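PDB 3MCH: molybdopterin biosynthesis enzyme, MoaB from Thermus thermophilus, which probably binds molybdopterin and acts in the biosynthesis of the molybdenum cofactor. Local coordinates for residues Met1-Gly5 with Gly33-Ala39; Gly62-Ile66 with Leu150-Lys156. Numbering follows the deposited sequence.

Contact 1. Residues Met1-Gly5 with Gly33-Ala39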
loop_
_atom_site.group_PDB
_atom_site.type_symbol
_atom_site.label_atom_id
_atom_site.label_comp_id
_atom_site.label_asym_id
_atom_site.label_seq_id
_atom_site.Cartn_x
_atom_site.Cartn_y
_atom_site.Cartn_z
ATOM N N MET B 1 -13.107 25.573 2.269
ATOM C CA MET B 1 -12.761 25.715 3.715
ATOM C C MET B 1 -13.205 24.470 4.478
ATOM O O MET B 1 -14.396 24.151 4.537
ATOM C CB MET B 1 -13.438 26.963 4.288
ATOM C CG MET B 1 -13.041 27.285 5.718
ATOM S SD MET B 1 -11.255 27.365 5.921
ATOM C CE MET B 1 -10.872 28.850 4.975
ATOM N N PHE B 2 -12.243 23.771 5.071
ATOM C CA PHE B 2 -12.534 22.540 5.799
ATOM C C PHE B 2 -12.131 22.611 7.267
ATOM O O PHE B 2 -11.057 23.102 7.603
ATOM C CB PHE B 2 -11.811 21.380 5.117
ATOM C CG PHE B 2 -12.121 21.264 3.657
ATOM C CD1 PHE B 2 -13.360 20.796 3.232
ATOM C CD2 PHE B 2 -11.188 21.663 2.702
ATOM C CE1 PHE B 2 -13.669 20.730 1.877
ATOM C CE2 PHE B 2 -11.488 21.600 1.338
ATOM C CZ PHE B 2 -12.729 21.133 0.929
ATOM N N ARG B 3 -13.006 22.114 8.136
ATOM C CA ARG B 3 -12.755 22.114 9.573
ATOM C C ARG B 3 -11.838 20.958 9.922
ATOM O O ARG B 3 -12.124 19.805 9.605
ATOM C CB ARG B 3 -14.077 22.003 10.326
ATOM C CG ARG B 3 -14.997 23.179 10.045
ATOM C CD ARG B 3 -16.398 22.924 10.552
ATOM N NE ARG B 3 -16.438 22.777 12.000
ATOM C CZ ARG B 3 -17.078 21.799 12.630
ATOM N NH1 ARG B 3 -17.731 20.871 11.937
ATOM N NH2 ARG B 3 -17.071 21.749 13.952
ATOM N N VAL B 4 -10.737 21.283 10.592
ATOM C CA VAL B 4 -9.726 20.303 10.958
ATOM C C VAL B 4 -9.568 20.109 12.458
ATOM O O VAL B 4 -9.630 21.061 13.228
ATOM C CB VAL B 4 -8.347 20.726 10.401
ATOM C CG1 VAL B 4 -7.286 19.668 10.713
ATOM C CG2 VAL B 4 -8.447 20.961 8.911
ATOM N N GLY B 5 -9.355 18.859 12.849
ATOM C CA GLY B 5 -9.116 18.534 14.241
ATOM C C GLY B 5 -7.718 17.939 14.313
ATOM O O GLY B 5 -7.351 17.120 13.471
ATOM N N GLY B 33 -4.020 27.768 3.694
ATOM C CA GLY B 33 -4.869 26.899 2.897
ATOM C C GLY B 33 -6.318 26.925 3.339
ATOM O O GLY B 33 -6.649 27.569 4.340
ATOM N N PRO B 34 -7.212 26.231 2.611
ATOM C CA PRO B 34 -8.641 26.175 2.929
ATOM C C PRO B 34 -8.888 25.321 4.161
ATOM O O PRO B 34 -9.688 24.383 4.134
ATOM C CB PRO B 34 -9.243 25.565 1.670
ATOM C CG PRO B 34 -8.186 24.598 1.248
ATOM C CD PRO B 34 -6.915 25.426 1.411
ATOM N N PHE B 35 -8.193 25.665 5.239
ATOM C CA PHE B 35 -8.293 24.927 6.488
ATOM C C PHE B 35 -8.501 25.834 7.687
ATOM O O PHE B 35 -7.948 26.932 7.759
ATOM C CB PHE B 35 -7.006 24.130 6.728
ATOM C CG PHE B 35 -6.623 23.235 5.591
ATOM C CD1 PHE B 35 -7.351 22.079 5.319
ATOM C CD2 PHE B 35 -5.543 23.557 4.771
ATOM C CE1 PHE B 35 -7.009 21.252 4.248
ATOM C CE2 PHE B 35 -5.192 22.737 3.695
ATOM C CZ PHE B 35 -5.927 21.584 3.433
ATOM N N GLU B 36 -9.304 25.363 8.631
ATOM C CA GLU B 36 -9.530 26.087 9.869
ATOM C C GLU B 36 -9.511 25.035 10.970
ATOM O O GLU B 36 -10.298 24.081 10.955
ATOM C CB GLU B 36 -10.855 26.865 9.834
ATOM C CG GLU B 36 -12.088 26.073 9.462
ATOM C CD GLU B 36 -13.299 26.969 9.248
ATOM O OE1 GLU B 36 -13.148 28.211 9.321
ATOM O OE2 GLU B 36 -14.402 26.433 9.001
ATOM N N VAL B 37 -8.570 25.188 11.898
ATOM C CA VAL B 37 -8.425 24.245 12.996
ATOM C C VAL B 37 -9.520 24.517 14.009
ATOM O O VAL B 37 -9.490 25.526 14.724
ATOM C CB VAL B 37 -7.036 24.378 13.657
ATOM C CG1 VAL B 37 -6.913 23.410 14.829
ATOM C CG2 VAL B 37 -5.949 24.086 12.621
ATOM N N ALA B 38 -10.486 23.606 14.053
ATOM C CA ALA B 38 -11.642 23.728 14.926
ATOM C C ALA B 38 -11.552 22.893 16.193
ATOM O O ALA B 38 -12.431 22.963 17.050
ATOM C CB ALA B 38 -12.897 23.356 14.157
ATOM N N ALA B 39 -10.499 22.095 16.313
ATOM C CA ALA B 39 -10.341 21.266 17.499
ATOM C C ALA B 39 -8.915 20.798 17.684
ATOM O O ALA B 39 -8.188 20.592 16.715
ATOM C CB ALA B 39 -11.270 20.057 17.415
HETATM O O HOH W 1 -15.864 24.951 7.132
#

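Contact 2. Residues Gly62-Ile66 with Leu150-Lys156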
loop_
_atom_site.group_PDB
_atom_site.type_symbol
_atom_site.label_atom_id
_atom_site.label_comp_id
_atom_site.label_asym_id
_atom_site.label_seq_id
_atom_site.Cartn_x
_atom_site.Cartn_y
_atom_site.Cartn_z
ATOM N N GLY B 62 -18.638 16.394 13.445
ATOM C CA GLY B 62 -18.685 16.506 11.999
ATOM C C GLY B 62 -17.479 17.159 11.353
ATOM O O GLY B 62 -17.611 17.830 10.328
ATOM N N LEU B 63 -16.300 16.970 11.935
ATOM C CA LEU B 63 -15.104 17.567 11.355
ATOM C C LEU B 63 -14.860 16.981 9.969
ATOM O O LEU B 63 -15.237 15.844 9.685
ATOM C CB LEU B 63 -13.887 17.330 12.252
ATOM C CG LEU B 63 -13.965 17.948 13.653
ATOM C CD1 LEU B 63 -12.679 17.646 14.394
ATOM C CD2 LEU B 63 -14.185 19.451 13.564
ATOM N N ASP B 64 -14.228 17.768 9.110
ATOM C CA ASP B 64 -13.945 17.349 7.744
ATOM C C ASP B 64 -12.641 16.574 7.659
ATOM O O ASP B 64 -12.528 15.603 6.911
ATOM C CB ASP B 64 -13.867 18.575 6.835
ATOM C CG ASP B 64 -15.136 19.405 6.877
ATOM O OD1 ASP B 64 -16.231 18.806 6.781
ATOM O OD2 ASP B 64 -15.040 20.647 7.000
ATOM N N LEU B 65 -11.661 17.012 8.439
ATOM C CA LEU B 65 -10.351 16.377 8.452
ATOM C C LEU B 65 -9.854 16.159 9.866
ATOM O O LEU B 65 -9.951 17.047 10.712
ATOM C CB LEU B 65 -9.332 17.257 7.712
ATOM C CG LEU B 65 -7.876 16.781 7.724
ATOM C CD1 LEU B 65 -7.724 15.550 6.834
ATOM C CD2 LEU B 65 -6.958 17.899 7.232
ATOM N N ILE B 66 -9.332 14.968 10.128
ATOM C CA ILE B 66 -8.755 14.693 11.430
ATOM C C ILE B 66 -7.317 14.272 11.198
ATOM O O ILE B 66 -7.050 13.297 10.495
ATOM C CB ILE B 66 -9.473 13.562 12.187
ATOM C CG1 ILE B 66 -10.899 13.985 12.529
ATOM C CG2 ILE B 66 -8.687 13.218 13.462
ATOM C CD1 ILE B 66 -11.817 12.849 12.973
ATOM N N LEU B 150 -10.655 16.314 0.305
ATOM C CA LEU B 150 -11.699 16.707 1.246
ATOM C C LEU B 150 -13.000 17.105 0.556
ATOM O O LEU B 150 -14.080 16.817 1.065
ATOM C CB LEU B 150 -11.196 17.848 2.145
ATOM C CG LEU B 150 -10.208 17.374 3.217
ATOM C CD1 LEU B 150 -9.425 18.553 3.783
ATOM C CD2 LEU B 150 -10.969 16.645 4.319
ATOM N N SER B 151 -12.911 17.753 -0.605
ATOM C CA SER B 151 -14.130 18.156 -1.302
ATOM C C SER B 151 -14.948 16.930 -1.713
ATOM O O SER B 151 -16.178 16.957 -1.679
ATOM C CB SER B 151 -13.806 19.027 -2.527
ATOM O OG SER B 151 -13.037 18.331 -3.492
ATOM N N LEU B 152 -14.267 15.847 -2.073
ATOM C CA LEU B 152 -14.952 14.620 -2.473
ATOM C C LEU B 152 -15.559 13.895 -1.277
ATOM O O LEU B 152 -16.699 13.432 -1.325
ATOM C CB LEU B 152 -13.981 13.689 -3.201
ATOM C CG LEU B 152 -13.547 14.172 -4.587
ATOM C CD1 LEU B 152 -12.585 13.164 -5.199
ATOM C CD2 LEU B 152 -14.778 14.347 -5.478
ATOM N N VAL B 153 -14.791 13.805 -0.200
ATOM C CA VAL B 153 -15.240 13.137 1.017
ATOM C C VAL B 153 -16.387 13.863 1.708
ATOM O O VAL B 153 -17.356 13.241 2.152
ATOM C CB VAL B 153 -14.076 13.018 2.033
ATOM C CG1 VAL B 153 -14.593 12.546 3.390
ATOM C CG2 VAL B 153 -13.030 12.060 1.503
ATOM N N THR B 154 -16.267 15.183 1.798
ATOM C CA THR B 154 -17.247 16.001 2.499
ATOM C C THR B 154 -18.348 16.593 1.639
ATOM O O THR B 154 -19.405 16.969 2.153
ATOM C CB THR B 154 -16.554 17.170 3.208
ATOM O OG1 THR B 154 -16.073 18.095 2.223
ATOM C CG2 THR B 154 -15.381 16.670 4.031
ATOM N N GLY B 155 -18.091 16.694 0.341
ATOM C CA GLY B 155 -19.069 17.273 -0.560
ATOM C C GLY B 155 -19.071 18.786 -0.450
ATOM O O GLY B 155 -19.906 19.456 -1.058
ATOM N N LYS B 156 -18.134 19.329 0.328
ATOM C CA LYS B 156 -18.028 20.773 0.524
ATOM C C LYS B 156 -17.060 21.396 -0.481
ATOM O O LYS B 156 -16.072 20.778 -0.875
ATOM C CB LYS B 156 -17.556 21.088 1.950
ATOM C CG LYS B 156 -18.531 20.662 3.049
ATOM C CD LYS B 156 -17.940 20.850 4.454
ATOM C CE LYS B 156 -17.629 22.314 4.764
ATOM N NZ LYS B 156 -17.032 22.499 6.125
HETATM O O HOH W 2 -17.515 20.452 8.690
#

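Contact 1. Residues Met1-Gly5 with Gly33-Ala39
A beta bulge breaks the otherwise regular parallel pairing of Met1-Gly5 with Gly33-Ala39: Phe2, Arg3 and Val4 pair in step with Phe35, Glu36 and Val37, but Gly5 faces Ala39, so Ala38 is the extra residue. Val4 O serves two successive residues of the bulge, accepting a 2.8 Å hydrogen bond from Ala38 N and a weak one of 3.4 Å from Ala39 N. Before it the bonds alternate, Phe2 N to Pro34 O (2.8 Å), Glu36 N to Phe2 O (3.0 Å) and Val4 N to Glu36 O (2.9 Å). Pro34, at the centre of an inverse gamma turn, leads the chain into its edge strand.

These are the two strands of a beta-alpha-beta unit whose crossover is helix 21-30. Phe2, Val4, Phe35 and Val37 share one face, where Val4 CG2 lies 3.9 Å from Phe35 CD1 and helix 146-154 packs on both aromatic rings. On the other face Arg3 CG lies 3.5 Å from Glu36 OE2, while Arg3 NH1 bonds to Glu61 O. A water donates to Met1 O (3.1 Å) and Glu36 OE2 (2.8 Å). Backbone bonding thus sets the pairing, with apolar packing confined largely to the face of Phe2, Val4, Phe35 and Val37.

Contact 2. Residues Gly62-Ile66 with Leu150-Lys156
In this alpha/beta fold the entry to strand 65-69 packs against the C-terminal end of helix 146-154, and Asp64, Leu150 and Lys156 carry much of the contact. Asp64, just before the strand, has the largest area buried here. Its CA-to-CB bond points toward the helix, and its carboxylate forms a salt bridge with Lys156, Asp64 OD2 to Lys156 NZ 2.9 Å. The same OD2 accepts a hydrogen bond from the backbone N of Arg3 on the neighbouring strand 2-9, so one carboxylate links the sheet to the chain leaving the helix. A water also donates to Gly62 O (3.1 Å) and, weakly, to Asp64 OD1.

Leu150, one turn before the helix ends, supplies the apolar contact: its CD2 lies 3.8 Å from Leu65 CB, and also 3.2 Å from the carbonyl Asp64 O. The side chain touches Phe2, Phe35 and Leu124 as well, placing it over several strands of the sheet. Farther round the helix, Leu152 and Val153 pack on Leu74 of a second subunit.

Lys156 is brought to the carboxylate by the way the helix stops. Gly155 leaves helical geometry with positive phi, and Thr154 forms an ST turn with the residue two on: Thr154 OG1 donates to Leu150 O (2.6 Å) and accepts from Lys156 N at 3.1 Å, while Thr154 CG2 lies 3.6 Å from Asp64 OD1.

In the fold
The two contacts meet on neighbouring strands of one sheet, with centres about 10 Å apart. Contact 1 is partly buried and joins strand 2-9 to the outermost strand 35-43, with Glu36 and Ala38 exposed; contact 2 is smaller but more buried, none of its touching residues being exposed, and sets strand 65-69 and the residue before it against a helix. Main-chain hydrogen bonds therefore dominate the first, whereas side-chain packing and a salt bridge make the second. Strand 2-9 connects them, with Gly5 N 2.9 Å from Leu65 O, a probable hydrogen bond, and the helix of contact 2 also packs on the aromatic side chains of contact 1.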